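PDB 1XI3: thiamine-phosphate synthase from Pyrococcus furiosus, which probably condenses a thiazole phosphate with a pyrimidine diphosphate to form thiamine phosphate, using magnesium as cofactor. Local coordinates for residues 79-93 / 102-114. Numbering follows the deposited sequence.
Sequences VDVALAVDADGVQLG and AKEIAPNLIIGAS
A102 opens the contact by setting its CB against CD1 of L92 (3.6 Å), where the helix ending at 105 lies over strand 89-92. One turn on, I105 reaches with CD1 to CG1 of V79, the two side chains meeting at a slant. A106, just past the helix, rests its methyl across CG1 of V79 and CD2 of L83 (3.7 Å from A106 CB to L83 CD2). A type I turn from A106 to L109 then leads into the strand, and a water bridges N108 O and D88 O. L109 fills the angle between helix 79-85 and the sheet: its CD1 lies among V79, A82, L83 and V90, while CD2 approaches A87 O at 3.3 Å.

Strand 110-114 runs parallel to 89-92, their axes 18° apart. I110 N donates to D88 O, and I110 O receives V90 N almost head-on. I111, on the helix-facing side, places CD1 beside CG1 of V90 (3.6 Å). With chi1 at 59°, CG1 of V90 sits between its backbone N and carbonyl carbon, on the side where it meets both I111 CD1 and L109 CD1. G112 N donates to V90 O and G112 O accepts L92 N. On the barrel-interior face, the Q91 amide lies over G112, its chain bent at chi2 (75°), and NE2 donates to S114 OG at 3.0 Å, close to the amide plane. This bond ties Q91 to S114, a residue predicted to bind the pyrimidine diphosphate substrate; Q91 OE1 has a weak bond to Y131. S114 N closes the pairing on L92 O.

Strand 89-92, helix 99-105 and strand 110-115 form a beta-alpha-beta crossover of the TIM barrel, strands four and five; helix 79-85, which leads from strand 72-76 into 89-92, packs beside it. Strand 72-76 pairs with the other edge of 89-92, helix 52-68 packs against helix 79-85, and the second subunit touches L83 and I105.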
loop_
_atom_site.group_PDB
_atom_site.type_symbol
_atom_site.label_atom_id
_atom_site.label_comp_id
_atom_site.label_asym_id
_atom_site.label_seq_id
_atom_site.Cartn_x
_atom_site.Cartn_y
_atom_site.Cartn_z
ATOM N N VAL A 79 2.115 -3.040 4.206
ATOM C CA VAL A 79 2.248 -4.502 4.288
ATOM C C VAL A 79 2.536 -5.116 2.885
ATOM O O VAL A 79 3.272 -6.104 2.751
ATOM C CB VAL A 79 0.996 -5.098 4.894
ATOM C CG1 VAL A 79 1.021 -6.614 4.822
ATOM C CG2 VAL A 79 0.786 -4.608 6.306
ATOM N N ASP A 80 1.967 -4.523 1.842
ATOM C CA ASP A 80 2.210 -4.987 0.460
ATOM C C ASP A 80 3.685 -4.891 0.137
ATOM O O ASP A 80 4.299 -5.845 -0.378
ATOM C CB ASP A 80 1.389 -4.229 -0.591
ATOM C CG ASP A 80 1.523 -2.710 -0.516
ATOM O OD1 ASP A 80 1.693 -2.167 0.590
ATOM O OD2 ASP A 80 1.408 -2.064 -1.603
ATOM N N VAL A 81 4.256 -3.735 0.440
ATOM C CA VAL A 81 5.679 -3.517 0.178
ATOM C C VAL A 81 6.546 -4.468 1.018
ATOM O O VAL A 81 7.451 -5.097 0.498
ATOM C CB VAL A 81 6.050 -2.070 0.386
ATOM C CG1 VAL A 81 7.576 -1.863 0.225
ATOM C CG2 VAL A 81 5.278 -1.180 -0.620
ATOM N N ALA A 82 6.227 -4.576 2.306
ATOM C CA ALA A 82 6.933 -5.471 3.210
ATOM C C ALA A 82 6.919 -6.892 2.653
ATOM O O ALA A 82 7.936 -7.557 2.617
ATOM C CB ALA A 82 6.328 -5.418 4.605
ATOM N N LEU A 83 5.757 -7.345 2.207
ATOM C CA LEU A 83 5.685 -8.722 1.676
ATOM C C LEU A 83 6.513 -8.850 0.386
ATOM O O LEU A 83 7.264 -9.837 0.206
ATOM C CB LEU A 83 4.241 -9.107 1.408
ATOM C CG LEU A 83 3.370 -9.345 2.645
ATOM C CD1 LEU A 83 1.932 -9.497 2.193
ATOM C CD2 LEU A 83 3.790 -10.579 3.405
ATOM N N ALA A 84 6.360 -7.882 -0.505
ATOM C CA ALA A 84 6.976 -7.945 -1.845
ATOM C C ALA A 84 8.506 -7.950 -1.744
ATOM O O ALA A 84 9.166 -8.616 -2.541
ATOM C CB ALA A 84 6.561 -6.831 -2.669
ATOM N N VAL A 85 9.062 -7.227 -0.775
ATOM C CA VAL A 85 10.542 -7.170 -0.605
ATOM C C VAL A 85 11.092 -8.134 0.465
ATOM O O VAL A 85 12.312 -8.150 0.734
ATOM C CB VAL A 85 11.031 -5.731 -0.379
ATOM C CG1 VAL A 85 10.456 -4.806 -1.432
ATOM C CG2 VAL A 85 10.761 -5.260 1.042
ATOM N N ASP A 86 10.222 -8.984 1.026
ATOM C CA ASP A 86 10.578 -9.932 2.070
ATOM C C ASP A 86 11.222 -9.269 3.258
ATOM O O ASP A 86 12.172 -9.742 3.863
ATOM C CB ASP A 86 11.479 -11.041 1.522
ATOM C CG ASP A 86 11.446 -12.305 2.363
ATOM O OD1 ASP A 86 12.403 -13.127 2.219
ATOM O OD2 ASP A 86 10.507 -12.497 3.186
ATOM N N ALA A 87 10.652 -8.141 3.658
ATOM C CA ALA A 87 11.084 -7.517 4.887
ATOM C C ALA A 87 10.805 -8.394 6.078
ATOM O O ALA A 87 9.925 -9.285 6.032
ATOM C CB ALA A 87 10.370 -6.173 5.052
ATOM N N ASP A 88 11.532 -8.152 7.163
ATOM C CA ASP A 88 11.309 -8.859 8.398
ATOM C C ASP A 88 9.971 -8.483 9.044
ATOM O O ASP A 88 9.366 -9.308 9.729
ATOM C CB ASP A 88 12.446 -8.635 9.354
ATOM C CG ASP A 88 13.785 -9.125 8.769
ATOM O OD1 ASP A 88 13.898 -10.350 8.495
ATOM O OD2 ASP A 88 14.661 -8.309 8.549
ATOM N N GLY A 89 9.534 -7.231 8.823
ATOM C CA GLY A 89 8.314 -6.774 9.475
ATOM C C GLY A 89 7.778 -5.486 8.937
ATOM O O GLY A 89 8.291 -4.907 7.976
ATOM N N VAL A 90 6.714 -5.042 9.593
ATOM C CA VAL A 90 6.029 -3.797 9.239
ATOM C C VAL A 90 5.725 -3.051 10.552
ATOM O O VAL A 90 5.465 -3.677 11.582
ATOM C CB VAL A 90 4.717 -4.076 8.463
ATOM C CG1 VAL A 90 3.756 -4.935 9.305
ATOM C CG2 VAL A 90 4.083 -2.794 7.971
ATOM N N GLN A 91 5.814 -1.733 10.501
ATOM C CA GLN A 91 5.437 -0.867 11.624
ATOM C C GLN A 91 4.047 -0.302 11.331
ATOM O O GLN A 91 3.816 0.220 10.226
ATOM C CB GLN A 91 6.437 0.294 11.754
ATOM C CG GLN A 91 6.159 1.205 12.935
ATOM C CD GLN A 91 6.563 0.570 14.202
ATOM O OE1 GLN A 91 7.422 -0.340 14.210
ATOM N NE2 GLN A 91 5.958 1.016 15.315
ATOM N N LEU A 92 3.162 -0.385 12.313
ATOM C CA LEU A 92 1.770 0.029 12.136
ATOM C C LEU A 92 1.335 1.010 13.222
ATOM O O LEU A 92 1.471 0.726 14.400
ATOM C CB LEU A 92 0.836 -1.182 12.182
ATOM C CG LEU A 92 1.069 -2.260 11.128
ATOM C CD1 LEU A 92 0.217 -3.474 11.444
ATOM C CD2 LEU A 92 0.827 -1.758 9.744
ATOM N N GLY A 93 0.755 2.111 12.763
ATOM C CA GLY A 93 0.204 3.158 13.615
ATOM C C GLY A 93 -1.304 3.264 13.470
ATOM O O GLY A 93 -1.950 2.516 12.739
ATOM N N ALA A 102 -3.502 -7.115 9.575
ATOM C CA ALA A 102 -2.129 -7.309 9.060
ATOM C C ALA A 102 -1.610 -8.720 9.343
ATOM O O ALA A 102 -0.991 -9.349 8.473
ATOM C CB ALA A 102 -1.211 -6.299 9.686
ATOM N N LYS A 103 -1.858 -9.204 10.554
ATOM C CA LYS A 103 -1.415 -10.545 10.950
ATOM C C LYS A 103 -2.098 -11.615 10.116
ATOM O O LYS A 103 -1.502 -12.645 9.795
ATOM C CB LYS A 103 -1.692 -10.781 12.438
ATOM C CG LYS A 103 -0.804 -9.955 13.370
ATOM C CD LYS A 103 -0.846 -10.395 14.844
ATOM C CE LYS A 103 -0.127 -11.736 15.107
ATOM N NZ LYS A 103 1.160 -11.976 14.296
ATOM N N GLU A 104 -3.352 -11.379 9.759
ATOM C CA GLU A 104 -4.088 -12.311 8.932
ATOM C C GLU A 104 -3.525 -12.412 7.511
ATOM O O GLU A 104 -3.363 -13.516 6.963
ATOM C CB GLU A 104 -5.576 -11.910 8.889
ATOM C CG GLU A 104 -6.472 -12.889 8.155
ATOM C CD GLU A 104 -6.654 -14.189 8.950
ATOM O OE1 GLU A 104 -6.953 -14.106 10.167
ATOM O OE2 GLU A 104 -6.489 -15.281 8.371
ATOM N N ILE A 105 -3.227 -11.273 6.889
ATOM C CA ILE A 105 -2.762 -11.267 5.519
ATOM C C ILE A 105 -1.251 -11.500 5.377
ATOM O O ILE A 105 -0.779 -11.866 4.297
ATOM C CB ILE A 105 -3.193 -9.988 4.744
ATOM C CG1 ILE A 105 -2.580 -8.713 5.322
ATOM C CG2 ILE A 105 -4.693 -9.867 4.766
ATOM C CD1 ILE A 105 -2.691 -7.549 4.385
ATOM N N ALA A 106 -0.521 -11.332 6.476
ATOM C CA ALA A 106 0.931 -11.427 6.463
ATOM C C ALA A 106 1.392 -12.112 7.733
ATOM O O ALA A 106 2.021 -11.520 8.581
ATOM C CB ALA A 106 1.529 -10.040 6.323
ATOM N N PRO A 107 1.051 -13.411 7.868
ATOM C CA PRO A 107 1.302 -14.072 9.132
ATOM C C PRO A 107 2.760 -14.262 9.548
ATOM O O PRO A 107 3.012 -14.581 10.713
ATOM C CB PRO A 107 0.636 -15.455 8.938
ATOM C CG PRO A 107 0.487 -15.629 7.493
ATOM C CD PRO A 107 0.344 -14.268 6.903
ATOM N N ASN A 108 3.688 -14.128 8.621
ATOM C CA ASN A 108 5.117 -14.278 8.956
ATOM C C ASN A 108 5.856 -12.979 9.277
ATOM O O ASN A 108 7.013 -13.036 9.690
ATOM C CB ASN A 108 5.838 -15.028 7.849
ATOM C CG ASN A 108 5.303 -16.425 7.666
ATOM O OD1 ASN A 108 4.742 -16.996 8.579
ATOM N ND2 ASN A 108 5.471 -16.969 6.476
ATOM N N LEU A 109 5.211 -11.815 9.112
ATOM C CA LEU A 109 5.842 -10.552 9.414
ATOM C C LEU A 109 5.857 -10.262 10.902
ATOM O O LEU A 109 4.881 -10.546 11.626
ATOM C CB LEU A 109 5.111 -9.376 8.687
ATOM C CG LEU A 109 5.235 -9.297 7.201
ATOM C CD1 LEU A 109 4.447 -8.093 6.699
ATOM C CD2 LEU A 109 6.662 -9.260 6.690
ATOM N N ILE A 110 6.952 -9.686 11.359
ATOM C CA ILE A 110 7.031 -9.108 12.687
ATOM C C ILE A 110 6.236 -7.818 12.644
ATOM O O ILE A 110 6.400 -7.025 11.741
ATOM C CB ILE A 110 8.480 -8.800 13.049
ATOM C CG1 ILE A 110 9.305 -10.093 13.075
ATOM C CG2 ILE A 110 8.558 -8.065 14.363
ATOM C CD1 ILE A 110 10.756 -9.897 13.155
ATOM N N ILE A 111 5.390 -7.621 13.643
ATOM C CA ILE A 111 4.548 -6.441 13.738
ATOM C C ILE A 111 5.051 -5.496 14.833
ATOM O O ILE A 111 5.077 -5.838 16.019
ATOM C CB ILE A 111 3.103 -6.813 14.068
ATOM C CG1 ILE A 111 2.526 -7.812 13.045
ATOM C CG2 ILE A 111 2.234 -5.534 14.192
ATOM C CD1 ILE A 111 2.461 -7.412 11.634
ATOM N N GLY A 112 5.436 -4.300 14.431
ATOM C CA GLY A 112 5.693 -3.246 15.365
ATOM C C GLY A 112 4.471 -2.353 15.407
ATOM O O GLY A 112 3.878 -2.084 14.366
ATOM N N ALA A 113 4.139 -1.866 16.599
ATOM C CA ALA A 113 3.030 -0.940 16.788
ATOM C C ALA A 113 3.506 0.413 17.300
ATOM O O ALA A 113 4.191 0.479 18.337
ATOM C CB ALA A 113 2.029 -1.559 17.754
ATOM N N SER A 114 3.097 1.496 16.625
ATOM C CA SER A 114 3.407 2.859 17.036
ATOM C C SER A 114 2.349 3.268 18.053
ATOM O O SER A 114 1.151 3.255 17.731
ATOM C CB SER A 114 3.396 3.834 15.860
ATOM O OG SER A 114 4.439 3.572 14.925
HETATM O O HOH W 1 9.903 -12.002 9.819
#